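Local structure of tripeptidase (Staphylococcus aureus subsp. aureus, 3RZA) at residues A[50-64]-A[72-84]. The protein probably acts as a zinc-dependent tripeptidase of the M20 metallopeptidase family, removing residues from short peptides. Numbering follows the deposited sequence. Where two conformers were deposited one is given.
Sequences LKEKFIALGLDVKED and LGANNLVCTMNST. With CA (calcium ion), chain E.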
loop_
_atom_site.group_PDB
_atom_site.type_symbol
_atom_site.label_atom_id
_atom_site.label_comp_id
_atom_site.label_asym_id
_atom_site.label_seq_id
_atom_site.Cartn_x
_atom_site.Cartn_y
_atom_site.Cartn_z
ATOM N N LEU A 50 0.480 37.324 16.925
ATOM C CA LEU A 50 1.641 37.206 17.798
ATOM C C LEU A 50 2.588 38.395 17.703
ATOM O O LEU A 50 3.047 38.884 18.728
ATOM C CB LEU A 50 2.418 35.912 17.534
ATOM C CG LEU A 50 1.811 34.619 18.034
ATOM C CD1 LEU A 50 2.544 33.462 17.416
ATOM C CD2 LEU A 50 1.878 34.523 19.532
ATOM N N LYS A 51 2.886 38.834 16.483
ATOM C CA LYS A 51 3.727 40.016 16.254
ATOM C C LYS A 51 3.262 41.211 17.078
ATOM O O LYS A 51 4.073 41.804 17.794
ATOM C CB LYS A 51 3.778 40.392 14.766
ATOM C CG LYS A 51 4.561 41.689 14.468
ATOM C CD LYS A 51 4.825 41.872 12.981
ATOM C CE LYS A 51 5.892 42.936 12.753
ATOM N NZ LYS A 51 6.162 43.170 11.324
ATOM N N GLU A 52 1.966 41.530 17.008
ATOM C CA GLU A 52 1.408 42.662 17.789
ATOM C C GLU A 52 1.528 42.496 19.308
ATOM O O GLU A 52 1.721 43.484 20.014
ATOM C CB GLU A 52 -0.071 42.893 17.477
ATOM C CG GLU A 52 -0.440 43.346 16.034
ATOM C CD GLU A 52 0.396 44.483 15.505
ATOM O OE1 GLU A 52 0.675 45.445 16.260
ATOM O OE2 GLU A 52 0.788 44.416 14.323
ATOM N N LYS A 53 1.372 41.265 19.799
ATOM C CA LYS A 53 1.571 40.980 21.218
ATOM C C LYS A 53 3.008 41.282 21.662
ATOM O O LYS A 53 3.198 41.900 22.698
ATOM C CB LYS A 53 1.196 39.546 21.565
ATOM C CG LYS A 53 -0.288 39.304 21.504
ATOM C CD LYS A 53 -0.683 37.902 21.900
ATOM C CE LYS A 53 -2.199 37.707 21.756
ATOM N NZ LYS A 53 -2.974 38.547 22.719
ATOM N N PHE A 54 3.994 40.885 20.854
ATOM C CA PHE A 54 5.414 41.116 21.203
ATOM C C PHE A 54 5.806 42.590 21.129
ATOM O O PHE A 54 6.467 43.086 22.045
ATOM C CB PHE A 54 6.372 40.222 20.367
ATOM C CG PHE A 54 6.423 38.809 20.845
ATOM C CD1 PHE A 54 7.085 38.493 22.033
ATOM C CD2 PHE A 54 5.780 37.788 20.146
ATOM C CE1 PHE A 54 7.123 37.180 22.508
ATOM C CE2 PHE A 54 5.809 36.481 20.608
ATOM C CZ PHE A 54 6.482 36.170 21.796
ATOM N N ILE A 55 5.357 43.285 20.081
ATOM C CA ILE A 55 5.573 44.735 19.936
ATOM C C ILE A 55 4.920 45.517 21.079
ATOM O O ILE A 55 5.572 46.351 21.697
ATOM C CB ILE A 55 5.033 45.297 18.600
ATOM C CG1 ILE A 55 5.788 44.730 17.403
ATOM C CG2 ILE A 55 5.174 46.842 18.557
ATOM C CD1 ILE A 55 5.161 45.114 16.062
ATOM N N ALA A 56 3.651 45.218 21.373
ATOM C CA ALA A 56 2.928 45.849 22.503
ATOM C C ALA A 56 3.625 45.673 23.879
ATOM O O ALA A 56 3.487 46.531 24.752
ATOM C CB ALA A 56 1.502 45.324 22.569
ATOM N N LEU A 57 4.371 44.573 24.051
ATOM C CA LEU A 57 5.199 44.331 25.261
ATOM C C LEU A 57 6.587 45.046 25.248
ATOM O O LEU A 57 7.356 44.873 26.189
ATOM C CB LEU A 57 5.381 42.806 25.490
ATOM C CG LEU A 57 4.115 42.029 25.902
ATOM C CD1 LEU A 57 4.306 40.559 25.727
ATOM C CD2 LEU A 57 3.743 42.332 27.339
ATOM N N GLY A 58 6.890 45.818 24.185
ATOM C CA GLY A 58 8.053 46.732 24.114
ATOM C C GLY A 58 9.255 46.205 23.316
ATOM O O GLY A 58 10.375 46.721 23.469
ATOM N N LEU A 59 9.034 45.209 22.449
ATOM C CA LEU A 59 10.125 44.538 21.716
ATOM C C LEU A 59 10.208 45.091 20.299
ATOM O O LEU A 59 9.184 45.486 19.741
ATOM C CB LEU A 59 9.914 43.020 21.689
ATOM C CG LEU A 59 10.248 42.294 23.010
ATOM C CD1 LEU A 59 9.172 42.515 24.088
ATOM C CD2 LEU A 59 10.474 40.810 22.792
ATOM N N ASP A 60 11.429 45.141 19.751
ATOM C CA ASP A 60 11.625 45.430 18.312
ATOM C C ASP A 60 11.499 44.108 17.560
ATOM O O ASP A 60 12.321 43.191 17.733
ATOM C CB ASP A 60 12.984 46.098 18.021
ATOM C CG ASP A 60 13.135 46.542 16.532
ATOM O OD1 ASP A 60 13.530 45.704 15.691
ATOM O OD2 ASP A 60 12.884 47.729 16.211
ATOM N N VAL A 61 10.467 44.001 16.720
ATOM C CA VAL A 61 10.171 42.747 16.011
ATOM C C VAL A 61 10.599 42.846 14.556
ATOM O O VAL A 61 10.201 43.765 13.874
ATOM C CB VAL A 61 8.677 42.403 16.108
ATOM C CG1 VAL A 61 8.353 41.174 15.258
ATOM C CG2 VAL A 61 8.314 42.150 17.561
ATOM N N LYS A 62 11.439 41.903 14.116
ATOM C CA LYS A 62 11.828 41.770 12.716
ATOM C C LYS A 62 11.336 40.434 12.195
ATOM O O LYS A 62 11.215 39.466 12.964
ATOM C CB LYS A 62 13.358 41.894 12.533
ATOM C CG LYS A 62 13.941 43.239 13.055
ATOM C CD LYS A 62 14.835 43.942 12.045
ATOM C CE LYS A 62 15.516 45.196 12.648
ATOM N NZ LYS A 62 14.575 46.327 12.905
ATOM N N GLU A 63 11.041 40.411 10.886
ATOM C CA GLU A 63 10.576 39.234 10.159
ATOM C C GLU A 63 11.638 38.881 9.137
ATOM O O GLU A 63 12.226 39.767 8.547
ATOM C CB GLU A 63 9.285 39.531 9.391
ATOM C CG GLU A 63 8.110 39.932 10.240
ATOM C CD GLU A 63 6.798 39.942 9.468
ATOM O OE1 GLU A 63 6.486 38.957 8.756
ATOM O OE2 GLU A 63 6.073 40.945 9.569
ATOM N N ASP A 64 11.827 37.591 8.889
ATOM C CA ASP A 64 12.678 37.128 7.775
ATOM C C ASP A 64 11.784 36.927 6.517
ATOM O O ASP A 64 10.727 37.572 6.411
ATOM C CB ASP A 64 13.494 35.883 8.214
ATOM C CG ASP A 64 12.640 34.664 8.506
ATOM O OD1 ASP A 64 11.433 34.623 8.192
ATOM O OD2 ASP A 64 13.194 33.740 9.088
ATOM N N LEU A 72 5.358 26.937 3.817
ATOM C CA LEU A 72 5.263 27.844 4.988
ATOM C C LEU A 72 4.327 29.023 4.673
ATOM O O LEU A 72 4.457 29.658 3.630
ATOM C CB LEU A 72 6.633 28.395 5.367
ATOM C CG LEU A 72 7.771 27.420 5.704
ATOM C CD1 LEU A 72 9.063 28.218 5.912
ATOM C CD2 LEU A 72 7.446 26.629 6.927
ATOM N N GLY A 73 3.394 29.300 5.582
ATOM C CA GLY A 73 2.363 30.331 5.378
ATOM C C GLY A 73 2.679 31.692 5.984
ATOM O O GLY A 73 1.854 32.586 5.889
ATOM N N ALA A 74 3.850 31.838 6.627
ATOM C CA ALA A 74 4.254 33.110 7.220
ATOM C C ALA A 74 5.750 33.132 7.500
ATOM O O ALA A 74 6.420 32.091 7.490
ATOM C CB ALA A 74 3.440 33.412 8.523
ATOM N N ASN A 75 6.262 34.339 7.726
ATOM C CA ASN A 75 7.662 34.544 8.104
ATOM C C ASN A 75 7.866 34.184 9.556
ATOM O O ASN A 75 6.945 34.320 10.369
ATOM C CB ASN A 75 8.079 36.015 7.893
ATOM C CG ASN A 75 7.879 36.483 6.472
ATOM O OD1 ASN A 75 8.191 35.765 5.525
ATOM N ND2 ASN A 75 7.372 37.705 6.314
ATOM N N ASN A 76 9.094 33.800 9.899
ATOM C CA ASN A 76 9.501 33.701 11.309
ATOM C C ASN A 76 9.572 35.110 11.894
ATOM O O ASN A 76 9.767 36.061 11.154
ATOM C CB ASN A 76 10.869 33.041 11.474
ATOM C CG ASN A 76 10.965 31.679 10.817
ATOM O OD1 ASN A 76 10.250 30.751 11.174
ATOM N ND2 ASN A 76 11.890 31.545 9.878
ATOM N N LEU A 77 9.397 35.225 13.212
ATOM C CA LEU A 77 9.526 36.503 13.943
ATOM C C LEU A 77 10.745 36.407 14.854
ATOM O O LEU A 77 10.904 35.404 15.541
ATOM C CB LEU A 77 8.288 36.752 14.794
ATOM C CG LEU A 77 6.939 36.819 14.088
ATOM C CD1 LEU A 77 5.785 36.821 15.075
ATOM C CD2 LEU A 77 6.886 38.051 13.190
ATOM N N VAL A 78 11.623 37.408 14.805
ATOM C CA VAL A 78 12.727 37.566 15.753
ATOM C C VAL A 78 12.477 38.883 16.520
ATOM O O VAL A 78 12.539 39.955 15.931
ATOM C CB VAL A 78 14.100 37.599 15.023
ATOM C CG1 VAL A 78 15.259 37.794 16.027
ATOM C CG2 VAL A 78 14.305 36.311 14.193
ATOM N N CYS A 79 12.158 38.766 17.812
ATOM C CA CYS A 79 11.717 39.899 18.649
ATOM C C CYS A 79 12.762 40.150 19.708
ATOM O O CYS A 79 13.046 39.262 20.498
ATOM C CB CYS A 79 10.366 39.608 19.302
ATOM S SG CYS A 79 9.218 38.718 18.251
ATOM N N THR A 80 13.331 41.353 19.717
ATOM C CA THR A 80 14.492 41.663 20.538
ATOM C C THR A 80 14.115 42.670 21.618
ATOM O O THR A 80 13.425 43.678 21.350
ATOM C CB THR A 80 15.653 42.220 19.690
ATOM O OG1 THR A 80 16.043 41.237 18.716
ATOM C CG2 THR A 80 16.858 42.573 20.570
HETATM N N MSE A 81 14.601 42.388 22.825
HETATM C CA MSE A 81 14.382 43.182 24.004
HETATM C C MSE A 81 15.765 43.653 24.406
HETATM O O MSE A 81 16.591 42.819 24.716
HETATM C CB MSE A 81 13.758 42.273 25.083
HETATM C CG MSE A 81 13.892 42.758 26.457
HETATM SE SE MSE A 81 12.718 41.851 27.706
HETATM C CE MSE A 81 11.414 43.305 27.837
ATOM N N ASN A 82 16.029 44.966 24.380
ATOM C CA ASN A 82 17.365 45.490 24.744
ATOM C C ASN A 82 17.705 45.285 26.215
ATOM O O ASN A 82 16.820 45.228 27.048
ATOM C CB ASN A 82 17.493 46.992 24.412
ATOM C CG ASN A 82 17.585 47.270 22.900
ATOM O OD1 ASN A 82 17.793 46.367 22.088
ATOM N ND2 ASN A 82 17.456 48.542 22.534
ATOM N N SER A 83 19.000 45.169 26.504
ATOM C CA SER A 83 19.508 45.142 27.882
ATOM C C SER A 83 19.106 46.398 28.653
ATOM O O SER A 83 19.227 47.503 28.128
ATOM C CB SER A 83 21.047 45.031 27.885
ATOM O OG SER A 83 21.555 44.960 29.205
ATOM N N THR A 84 18.561 46.202 29.858
ATOM C CA THR A 84 18.452 47.265 30.864
ATOM C C THR A 84 19.554 47.181 31.962
ATOM O O THR A 84 19.460 47.876 32.973
ATOM C CB THR A 84 17.048 47.278 31.495
ATOM O OG1 THR A 84 16.828 46.061 32.208
ATOM C CG2 THR A 84 15.978 47.445 30.414
HETATM CA CA CA E . 4.391 30.269 1.297
HETATM O O HOH W 1 2.998 28.446 0.996
HETATM O O HOH W 2 2.885 32.327 1.353
HETATM O O HOH W 3 4.939 30.418 -1.249
#
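Cys79 lies at the centre of the packed side of this contact, its sulfur wedged between helix 50-56 and strand 60-63. Cys79 SG approaches the Phe54 ring obliquely, 3.8 Å from Phe54 CG, in a sulfur-aromatic contact, while Val61 CG2 presses on Cys79 SG at 3.6 Å. Leu59 CD2 closes against Cys79 CB. Leu77 spans the gap between helix and strand: CD1 meets the backbone N of Lys51, and Leu77 CD2 lies 3.7 Å from Glu63 CG, the two side chains running alongside each other. Strands 60-63 and 77-81 are antiparallel, with Asp60–Thr80 and Lys62–Val78 as hydrogen-bonded pairs.

Beyond the strand ends Asp64 grips Asn76 twice. With CG turned between its backbone N and carbonyl carbon (chi1 66°), Asp64 presents the syn lone pair of OD2 to Asn76 ND2 at 2.7 Å, and OD1 takes Asn76 N from above the carboxylate plane. Glu63 OE1 accepts Asn75 ND2 at 2.9 Å, also from above its plane, and OE2 bridges to Lys51 NZ.

The face carrying Asp60, Lys62, Val78 and Thr80 is more open at Asp60 and Lys62; Thr80 OG1 bonds Gln155. Leu72 O binds a calcium ion with Ala67 and His69. A Schellman motif at Gly58 ends helix 46-56, which covers the Val61–Leu77–Cys79 face. Strand 60-63 edges the mixed sheet, strand 77-81 continues it to strand 154-159, and Leu141 of helix 128-147 packs against Phe54, Leu59 and Met81.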